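Response regulator ChrA (Corynebacterium diphtheriae, PDB 4YN8) acts as the response regulator of a haem-sensing two-component system, joining a magnesium-binding receiver domain to a LuxR-type helix-turn-helix domain that probably binds DNA. Local coordinates at residues S5-L10 with T32-A37; V51-Q56 with P75-L80; K138-L143 with I181-G186. The protein carries 1 engineered substitution. All coordinates share one frame; numbering follows the deposited sequence.

Interaction 1. Residues S5-L10 with T32-A37; sequences SIRVML and TVVAEA. Engineered in segment 5-10: Ser5 (natural residue Met).
Ser5, an engineered residue just ahead of strand 6-10, lies beside the start of strand 32-37: its OG is 2.6 Å from a water that also hydrogen-bonds Thr32 OG1. At Ile6 the pairing of the main chains begins, its carbonyl taking the Thr32 N-H in a nearly straight bond (172°). The Ile6 side chain turns away from the partner strand and is packed by helix 107-119, a place for a bulky branched aliphatic. Arg7 lays its CB 3.8 Å from Val34 CG1, the two side chains crossing obliquely; the chain then bends at chi3 and carries the guanidinium away to a salt bridge with Asp49. Val8 donates N-H to Thr32 O at 2.8 Å. This is the parallel pairing of a beta-alpha-beta unit, in which helix 15-26 connects the two strands, the second of them the outermost strand of the CheY-like receiver sheet. Beyond Val8 N the register slips by one residue in a beta bulge: Val8 O accepts from Val34 N at 2.9 Å and, weakly, from Ala35 N at 3.5 Å. The bulge brings Ala35 opposite Met9, whose CG stands anti to the backbone N (chi1 179°). From there the extended thioether runs along the alanines, CE lying 3.9 Å from Ala37 CB; the short alanine side chains let so long a chain lie against them. Leu10, on the other face with Val8, rests its CB 4.1 Å from Val33 CG1, while its N-H reaches Ala35 O from 28° above the carbonyl plane and its own carbonyl accepts from Ala37 N.

Interaction 2. Residues V51-Q56 with P75-L80; sequences VVTDIQ and PPVLIL. With MG (magnesium ion), chain F; SO4 (sulfate ion), chain B.
Strands 51-53 and 77-80 form the parallel pair of a beta-alpha-beta unit connected through helix 62-72, in the middle of the receiver domain's sheet. Four main-chain bonds join them, from Val51 N to Pro76 O through to Leu80 N to Thr53 O. Beta-branched residues suit these extended backbones. Val51, CG1 anti to the backbone N, leaves CG2 to meet Pro75 CG at 3.9 Å. Val52 has the same rotamer (chi1 176°) but faces the other way, and its CG1 presses on Leu80 CD1 at a tight 3.4 Å. Thr53 places OG1 anti to its N (chi1 -172°), where it donates to a lone pair of Asp54 O; CG2 thereby takes the crowded position between N and C and touches Val77 CG1, 3.7 Å away, the side chains crossing obliquely. Ile55 brings CG1 across Ile79 CG2 at about a right angle. Asp54 turns from the partner strand with CG anti to its N and binds magnesium through OD1, with Asp12, His14 and three waters as the other ligands. It is probably the phospho-accepting aspartate, as in other CheY-like receivers. Lys103 also hydrogen-bonds Asp54 OD1, so cation and metal would both favour the ionised form. A sulfate, probably from the crystallisation liquor, accepts the Ile55 and Gln56 N-H groups; Gln56 N lies 3.1 Å from sulfate O3, and magnesium lies 2.3 Å from Asp54 OD1.

Interaction 3. Residues K138-L143 with I181-G186; sequences KPRQAL and IYSKLG. With SO4 (sulfate ion), chain D.
Lys184 carries this contact, reaching from helix 181-185 to the loop 138-143. Its NZ donates to Gln141 O at 2.6 Å, in the plane of the carbonyl, so the ammonium ends on a main-chain acceptor. The same NZ comes 3.4 Å from Arg140 CB and 3.7 Å from Arg140 NE, two like charges kept close; the Gln141 carbonyl would partly offset their repulsion. The aliphatic part of the lysine meets the arginine differently: CD sits 3.3 Å above the guanidinium plane, over its centre, and covers one face. At the edge of that group, near its plane, Ser183 OG accepts a long, weak bond from Arg140 NH1 (3.5 Å). On its other flank Lys184 is met by Leu143, whose CD2 is 4.0 Å from Lys184 CG as the two side chains slide past each other in opposite directions. A long flexible lysine suits this place, since it offers carbon to leucine and guanidinium and charge to a carbonyl. Bends at chi2 and chi3 (-76° and -83°) fold it toward the loop. Behind the lysine the helix ends in a Schellman motif, where Gly186 takes the positive phi (74°) that glycine readily adopts. Helix 171-185 is, by its position in the four-helix LuxR fold, probably the recognition helix. Leu143 also packs on Ile148 and Leu151 of helix 145-155, and Arg140 and Gln141 touch His180, so the loop from helix 126-136 to helix 145-155 lies along the end of helix 171-185, with helix 190-199 beside Tyr182 and Leu185.

Interactions 1 and 2 belong to one parallel sheet of the receiver domain, since strands 6-11 and 50-53 are neighbours: Met9 O lies 2.8 Å from Val52 N, a probable hydrogen bond, and Val8 packs on Val52. Interaction 1 is partly buried, at an outermost strand, where Arg7 and Glu36 form salt bridges with residues outside the pair; interaction 2 is a buried, regular central pairing that ends at the metal site. Interaction 3, a surface contact in the LuxR-type domain, has its centre about 46 Å from that of interaction 1 and 35 Å from that of interaction 2. There helix side chains meet a loop, Lys184 carrying most of the contact through its bond to a main-chain carbonyl.

Interaction 1. Residues S5-L10 with T32-A37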
loop_
_atom_site.group_PDB
_atom_site.type_symbol
_atom_site.label_atom_id
_atom_site.label_comp_id
_atom_site.label_asym_id
_atom_site.label_seq_id
_atom_site.Cartn_x
_atom_site.Cartn_y
_atom_site.Cartn_z
ATOM N N SER A 5 20.084 24.861 -9.711
ATOM C CA SER A 5 19.723 23.596 -9.054
ATOM C C SER A 5 18.283 23.495 -8.597
ATOM O O SER A 5 17.710 24.454 -8.134
ATOM C CB SER A 5 20.590 23.365 -7.824
ATOM O OG SER A 5 21.801 22.795 -8.236
ATOM N N ILE A 6 17.715 22.293 -8.690
ATOM C CA ILE A 6 16.385 22.004 -8.169
ATOM C C ILE A 6 16.563 21.788 -6.669
ATOM O O ILE A 6 17.419 20.992 -6.259
ATOM C CB ILE A 6 15.850 20.708 -8.822
ATOM C CG1 ILE A 6 15.709 20.931 -10.327
ATOM C CG2 ILE A 6 14.567 20.258 -8.157
ATOM C CD1 ILE A 6 15.234 19.679 -11.042
ATOM N N ARG A 7 15.770 22.481 -5.854
ATOM C CA ARG A 7 15.958 22.503 -4.397
ATOM C C ARG A 7 15.029 21.452 -3.804
ATOM O O ARG A 7 13.805 21.562 -3.893
ATOM C CB ARG A 7 15.587 23.880 -3.831
ATOM C CG ARG A 7 16.482 24.976 -4.388
ATOM C CD ARG A 7 15.930 26.393 -4.181
ATOM N NE ARG A 7 14.760 26.573 -4.969
ATOM C CZ ARG A 7 13.949 27.622 -4.844
ATOM N NH1 ARG A 7 14.254 28.617 -3.991
ATOM N NH2 ARG A 7 12.884 27.693 -5.581
ATOM N N VAL A 8 15.633 20.438 -3.215
ATOM C CA VAL A 8 14.900 19.290 -2.715
ATOM C C VAL A 8 14.777 19.272 -1.214
ATOM O O VAL A 8 15.767 19.545 -0.521
ATOM C CB VAL A 8 15.570 18.016 -3.198
ATOM C CG1 VAL A 8 15.061 16.773 -2.429
ATOM C CG2 VAL A 8 15.326 17.889 -4.693
ATOM N N MET A 9 13.600 18.924 -0.735
ATOM C CA MET A 9 13.423 18.493 0.647
ATOM C C MET A 9 13.275 16.987 0.679
ATOM O O MET A 9 12.436 16.446 -0.007
ATOM C CB MET A 9 12.218 19.105 1.324
ATOM C CG MET A 9 12.035 18.619 2.776
ATOM S SD MET A 9 10.893 19.744 3.631
ATOM C CE MET A 9 11.494 19.622 5.299
ATOM N N LEU A 10 14.119 16.346 1.464
ATOM C CA LEU A 10 14.209 14.885 1.509
ATOM C C LEU A 10 13.722 14.429 2.856
ATOM O O LEU A 10 14.260 14.855 3.878
ATOM C CB LEU A 10 15.667 14.477 1.345
ATOM C CG LEU A 10 15.979 12.989 1.527
ATOM C CD1 LEU A 10 15.264 12.227 0.438
ATOM C CD2 LEU A 10 17.472 12.816 1.421
ATOM N N THR A 32 20.087 19.964 -5.454
ATOM C CA THR A 32 20.611 20.291 -4.149
ATOM C C THR A 32 19.579 19.945 -3.069
ATOM O O THR A 32 18.451 20.427 -3.135
ATOM C CB THR A 32 20.937 21.791 -3.999
ATOM O OG1 THR A 32 21.977 22.161 -4.899
ATOM C CG2 THR A 32 21.469 22.059 -2.620
ATOM N N VAL A 33 19.977 19.179 -2.071
ATOM C CA VAL A 33 19.098 18.913 -0.931
ATOM C C VAL A 33 19.231 20.078 0.031
ATOM O O VAL A 33 20.300 20.251 0.663
ATOM C CB VAL A 33 19.444 17.596 -0.271
ATOM C CG1 VAL A 33 18.584 17.325 0.975
ATOM C CG2 VAL A 33 19.253 16.505 -1.324
ATOM N N VAL A 34 18.225 20.914 0.064
ATOM C CA VAL A 34 18.225 22.113 0.934
ATOM C C VAL A 34 17.585 21.909 2.304
ATOM O O VAL A 34 17.695 22.776 3.157
ATOM C CB VAL A 34 17.558 23.298 0.238
ATOM C CG1 VAL A 34 18.250 23.593 -1.085
ATOM C CG2 VAL A 34 16.090 23.047 0.052
ATOM N N ALA A 35 16.916 20.781 2.522
ATOM C CA ALA A 35 16.165 20.523 3.771
ATOM C C ALA A 35 15.982 19.019 3.923
ATOM O O ALA A 35 15.855 18.310 2.915
ATOM C CB ALA A 35 14.811 21.204 3.747
ATOM N N GLU A 36 15.971 18.554 5.168
ATOM C CA GLU A 36 15.648 17.151 5.472
ATOM C C GLU A 36 14.681 17.083 6.619
ATOM O O GLU A 36 14.713 17.946 7.529
ATOM C CB GLU A 36 16.924 16.436 5.873
ATOM C CG GLU A 36 17.865 16.184 4.719
ATOM C CD GLU A 36 19.149 15.506 5.188
ATOM O OE1 GLU A 36 19.125 14.291 5.567
ATOM O OE2 GLU A 36 20.189 16.186 5.161
ATOM N N ALA A 37 13.850 16.058 6.666
ATOM C CA ALA A 37 12.993 15.860 7.795
ATOM C C ALA A 37 12.842 14.375 8.047
ATOM O O ALA A 37 13.141 13.584 7.143
ATOM C CB ALA A 37 11.623 16.483 7.568
HETATM O O HOH W 1 23.626 21.250 -7.195
#

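Interaction 2. Residues V51-Q56 with P75-L80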
loop_
_atom_site.group_PDB
_atom_site.type_symbol
_atom_site.label_atom_id
_atom_site.label_comp_id
_atom_site.label_asym_id
_atom_site.label_seq_id
_atom_site.Cartn_x
_atom_site.Cartn_y
_atom_site.Cartn_z
ATOM N N VAL A 51 9.546 17.803 -3.141
ATOM C CA VAL A 51 9.638 17.000 -1.955
ATOM C C VAL A 51 9.852 15.539 -2.337
ATOM O O VAL A 51 9.053 14.981 -3.141
ATOM C CB VAL A 51 8.371 17.121 -1.075
ATOM C CG1 VAL A 51 8.398 16.131 0.062
ATOM C CG2 VAL A 51 8.193 18.530 -0.542
ATOM N N VAL A 52 10.901 14.954 -1.795
ATOM C CA VAL A 52 11.205 13.545 -2.029
ATOM C C VAL A 52 10.966 12.839 -0.706
ATOM O O VAL A 52 11.636 13.123 0.287
ATOM C CB VAL A 52 12.647 13.358 -2.524
ATOM C CG1 VAL A 52 12.999 11.882 -2.675
ATOM C CG2 VAL A 52 12.863 14.116 -3.833
ATOM N N THR A 53 10.010 11.902 -0.679
ATOM C CA THR A 53 9.591 11.307 0.596
ATOM C C THR A 53 9.410 9.790 0.506
ATOM O O THR A 53 9.109 9.307 -0.537
ATOM C CB THR A 53 8.262 11.926 1.118
ATOM O OG1 THR A 53 7.986 11.444 2.474
ATOM C CG2 THR A 53 7.086 11.615 0.278
ATOM N N ASP A 54 9.766 9.160 1.633
ATOM C CA ASP A 54 9.416 7.823 2.125
ATOM C C ASP A 54 7.918 7.647 2.346
ATOM O O ASP A 54 7.197 8.642 2.501
ATOM C CB ASP A 54 10.070 7.858 3.591
ATOM C CG ASP A 54 10.392 6.579 4.134
ATOM O OD1 ASP A 54 11.337 5.875 3.632
ATOM O OD2 ASP A 54 9.782 6.272 5.170
ATOM N N ILE A 55 7.427 6.396 2.474
ATOM C CA ILE A 55 6.064 6.167 2.903
ATOM C C ILE A 55 5.958 5.999 4.435
ATOM O O ILE A 55 5.253 6.768 5.102
ATOM C CB ILE A 55 5.438 4.920 2.221
ATOM C CG1 ILE A 55 5.566 4.997 0.715
ATOM C CG2 ILE A 55 4.036 4.699 2.733
ATOM C CD1 ILE A 55 5.133 3.718 0.019
ATOM N N GLN A 56 6.687 5.036 4.992
ATOM C CA GLN A 56 6.574 4.608 6.398
ATOM C C GLN A 56 7.237 5.542 7.371
ATOM O O GLN A 56 8.409 5.450 7.538
ATOM C CB GLN A 56 7.318 3.269 6.553
ATOM C CG GLN A 56 6.821 2.199 5.636
ATOM C CD GLN A 56 7.393 0.847 6.001
ATOM O OE1 GLN A 56 8.339 0.333 5.356
ATOM N NE2 GLN A 56 6.852 0.286 7.067
ATOM N N PRO A 75 4.536 21.994 -3.155
ATOM C CA PRO A 75 5.377 21.503 -4.246
ATOM C C PRO A 75 5.025 20.078 -4.615
ATOM O O PRO A 75 4.367 19.411 -3.847
ATOM C CB PRO A 75 6.794 21.567 -3.694
ATOM C CG PRO A 75 6.648 21.681 -2.230
ATOM C CD PRO A 75 5.274 22.223 -1.897
ATOM N N PRO A 76 5.404 19.660 -5.815
ATOM C CA PRO A 76 5.152 18.293 -6.246
ATOM C C PRO A 76 6.026 17.333 -5.465
ATOM O O PRO A 76 7.086 17.703 -4.963
ATOM C CB PRO A 76 5.557 18.322 -7.717
ATOM C CG PRO A 76 6.598 19.338 -7.827
ATOM C CD PRO A 76 6.143 20.415 -6.842
ATOM N N VAL A 77 5.546 16.094 -5.354
ATOM C CA VAL A 77 6.122 15.057 -4.494
ATOM C C VAL A 77 6.568 13.849 -5.324
ATOM O O VAL A 77 5.837 13.410 -6.231
ATOM C CB VAL A 77 5.100 14.572 -3.487
ATOM C CG1 VAL A 77 5.602 13.402 -2.632
ATOM C CG2 VAL A 77 4.636 15.761 -2.652
ATOM N N LEU A 78 7.783 13.385 -5.051
ATOM C CA LEU A 78 8.269 12.118 -5.548
ATOM C C LEU A 78 8.294 11.159 -4.367
ATOM O O LEU A 78 9.017 11.398 -3.382
ATOM C CB LEU A 78 9.676 12.280 -6.174
ATOM C CG LEU A 78 10.458 11.007 -6.460
ATOM C CD1 LEU A 78 9.649 10.240 -7.527
ATOM C CD2 LEU A 78 11.838 11.408 -6.958
ATOM N N ILE A 79 7.515 10.059 -4.440
ATOM C CA ILE A 79 7.507 9.041 -3.404
ATOM C C ILE A 79 8.491 7.948 -3.769
ATOM O O ILE A 79 8.480 7.436 -4.907
ATOM C CB ILE A 79 6.103 8.416 -3.237
ATOM C CG1 ILE A 79 5.175 9.436 -2.625
ATOM C CG2 ILE A 79 6.148 7.145 -2.408
ATOM C CD1 ILE A 79 3.710 8.964 -2.547
ATOM N N LEU A 80 9.332 7.633 -2.794
ATOM C CA LEU A 80 10.318 6.537 -2.889
ATOM C C LEU A 80 9.923 5.395 -2.004
ATOM O O LEU A 80 9.512 5.567 -0.849
ATOM C CB LEU A 80 11.695 6.990 -2.531
ATOM C CG LEU A 80 12.289 8.168 -3.304
ATOM C CD1 LEU A 80 13.703 8.519 -2.844
ATOM C CD2 LEU A 80 12.264 7.991 -4.793
HETATM MG MG MG F . 12.340 5.223 5.581
HETATM S S SO4 B . 9.077 2.799 2.491
HETATM O O1 SO4 B . 10.371 2.285 2.006
HETATM O O2 SO4 B . 8.222 1.667 2.854
HETATM O O3 SO4 B . 9.104 3.692 3.677
HETATM O O4 SO4 B . 8.385 3.601 1.384
HETATM O O HOH W 2 11.194 3.616 5.283
HETATM O O HOH W 3 10.824 6.584 6.396
HETATM O O HOH W 4 14.123 4.670 4.714
#

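Interaction 3. Residues K138-L143 with I181-G186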
loop_
_atom_site.group_PDB
_atom_site.type_symbol
_atom_site.label_atom_id
_atom_site.label_comp_id
_atom_site.label_asym_id
_atom_site.label_seq_id
_atom_site.Cartn_x
_atom_site.Cartn_y
_atom_site.Cartn_z
ATOM N N LYS A 138 -3.136 -11.117 -4.855
ATOM C CA LYS A 138 -2.873 -12.381 -4.122
ATOM C C LYS A 138 -3.900 -13.475 -4.438
ATOM O O LYS A 138 -5.026 -13.300 -4.112
ATOM C CB LYS A 138 -3.020 -12.121 -2.650
ATOM C CG LYS A 138 -2.109 -11.077 -2.088
ATOM C CD LYS A 138 -0.683 -11.490 -2.292
ATOM C CE LYS A 138 0.178 -10.894 -1.191
ATOM N NZ LYS A 138 1.296 -10.167 -1.835
ATOM N N PRO A 139 -3.500 -14.584 -5.020
ATOM C CA PRO A 139 -4.430 -15.683 -5.322
ATOM C C PRO A 139 -4.856 -16.286 -4.023
ATOM O O PRO A 139 -4.049 -16.356 -3.076
ATOM C CB PRO A 139 -3.588 -16.641 -6.135
ATOM C CG PRO A 139 -2.499 -15.761 -6.707
ATOM C CD PRO A 139 -2.171 -14.883 -5.547
ATOM N N ARG A 140 -6.135 -16.605 -3.910
ATOM C CA ARG A 140 -6.682 -17.047 -2.629
ATOM C C ARG A 140 -6.890 -18.533 -2.734
ATOM O O ARG A 140 -6.944 -19.101 -3.833
ATOM C CB ARG A 140 -7.955 -16.281 -2.262
ATOM C CG ARG A 140 -7.725 -14.921 -1.586
ATOM C CD ARG A 140 -8.951 -14.423 -0.766
ATOM N NE ARG A 140 -8.979 -14.884 0.642
ATOM C CZ ARG A 140 -9.936 -14.588 1.535
ATOM N NH1 ARG A 140 -10.985 -13.843 1.183
ATOM N NH2 ARG A 140 -9.859 -15.048 2.794
ATOM N N GLN A 141 -6.839 -19.204 -1.585
ATOM C CA GLN A 141 -6.937 -20.655 -1.577
ATOM C C GLN A 141 -8.399 -21.117 -1.740
ATOM O O GLN A 141 -9.314 -20.411 -1.411
ATOM C CB GLN A 141 -6.402 -21.211 -0.234
ATOM C CG GLN A 141 -7.250 -20.788 0.940
ATOM C CD GLN A 141 -6.756 -21.324 2.291
ATOM O OE1 GLN A 141 -5.797 -22.111 2.365
ATOM N NE2 GLN A 141 -7.419 -20.882 3.372
ATOM N N ALA A 142 -8.572 -22.333 -2.183
ATOM C CA ALA A 142 -9.902 -22.899 -2.342
ATOM C C ALA A 142 -10.518 -23.069 -0.982
ATOM O O ALA A 142 -9.808 -23.126 0.031
ATOM C CB ALA A 142 -9.790 -24.221 -3.009
ATOM N N LEU A 143 -11.831 -23.166 -0.930
ATOM C CA LEU A 143 -12.476 -23.593 0.303
ATOM C C LEU A 143 -11.943 -24.981 0.662
ATOM O O LEU A 143 -11.704 -25.841 -0.200
ATOM C CB LEU A 143 -13.987 -23.633 0.087
ATOM C CG LEU A 143 -14.713 -22.293 0.123
ATOM C CD1 LEU A 143 -16.185 -22.536 0.213
ATOM C CD2 LEU A 143 -14.335 -21.520 1.339
ATOM N N ILE A 181 -15.577 -18.493 5.821
ATOM C CA ILE A 181 -16.375 -18.857 4.633
ATOM C C ILE A 181 -17.086 -17.625 4.087
ATOM O O ILE A 181 -17.089 -17.384 2.837
ATOM C CB ILE A 181 -17.405 -19.974 5.010
ATOM C CG1 ILE A 181 -16.727 -21.311 5.223
ATOM C CG2 ILE A 181 -18.500 -20.088 3.965
ATOM C CD1 ILE A 181 -17.521 -22.278 6.091
ATOM N N TYR A 182 -17.686 -16.836 4.966
ATOM C CA TYR A 182 -18.449 -15.653 4.552
ATOM C C TYR A 182 -17.546 -14.665 3.865
ATOM O O TYR A 182 -17.913 -14.024 2.870
ATOM C CB TYR A 182 -19.098 -14.978 5.772
ATOM C CG TYR A 182 -20.221 -15.729 6.448
ATOM C CD1 TYR A 182 -20.697 -16.944 5.972
ATOM C CD2 TYR A 182 -20.816 -15.215 7.584
ATOM C CE1 TYR A 182 -21.711 -17.623 6.636
ATOM C CE2 TYR A 182 -21.831 -15.873 8.218
ATOM C CZ TYR A 182 -22.255 -17.089 7.764
ATOM O OH TYR A 182 -23.253 -17.747 8.437
ATOM N N SER A 183 -16.333 -14.542 4.376
ATOM C CA SER A 183 -15.346 -13.663 3.743
ATOM C C SER A 183 -15.010 -14.149 2.308
ATOM O O SER A 183 -15.063 -13.360 1.366
ATOM C CB SER A 183 -14.127 -13.505 4.655
ATOM O OG SER A 183 -12.984 -13.129 3.915
ATOM N N LYS A 184 -14.752 -15.438 2.128
ATOM C CA LYS A 184 -14.446 -16.025 0.824
ATOM C C LYS A 184 -15.597 -15.889 -0.176
ATOM O O LYS A 184 -15.363 -15.737 -1.389
ATOM C CB LYS A 184 -14.107 -17.515 0.959
ATOM C CG LYS A 184 -12.968 -17.834 1.915
ATOM C CD LYS A 184 -11.651 -17.513 1.286
ATOM C CE LYS A 184 -11.216 -18.657 0.396
ATOM N NZ LYS A 184 -10.177 -18.168 -0.534
ATOM N N LEU A 185 -16.812 -16.006 0.331
ATOM C CA LEU A 185 -18.043 -15.927 -0.489
ATOM C C LEU A 185 -18.534 -14.507 -0.751
ATOM O O LEU A 185 -19.433 -14.311 -1.562
ATOM C CB LEU A 185 -19.156 -16.760 0.157
ATOM C CG LEU A 185 -18.843 -18.260 0.212
ATOM C CD1 LEU A 185 -20.037 -18.983 0.819
ATOM C CD2 LEU A 185 -18.529 -18.839 -1.146
ATOM N N GLY A 186 -18.003 -13.525 -0.024
ATOM C CA GLY A 186 -18.466 -12.142 -0.163
ATOM C C GLY A 186 -19.810 -11.868 0.454
ATOM O O GLY A 186 -20.595 -11.073 -0.082
HETATM S S SO4 D . -25.285 -15.968 10.707
HETATM O O1 SO4 D . -24.411 -17.174 10.638
HETATM O O2 SO4 D . -26.083 -15.956 11.926
HETATM O O3 SO4 D . -24.260 -14.930 10.654
HETATM O O4 SO4 D . -26.273 -15.813 9.635
#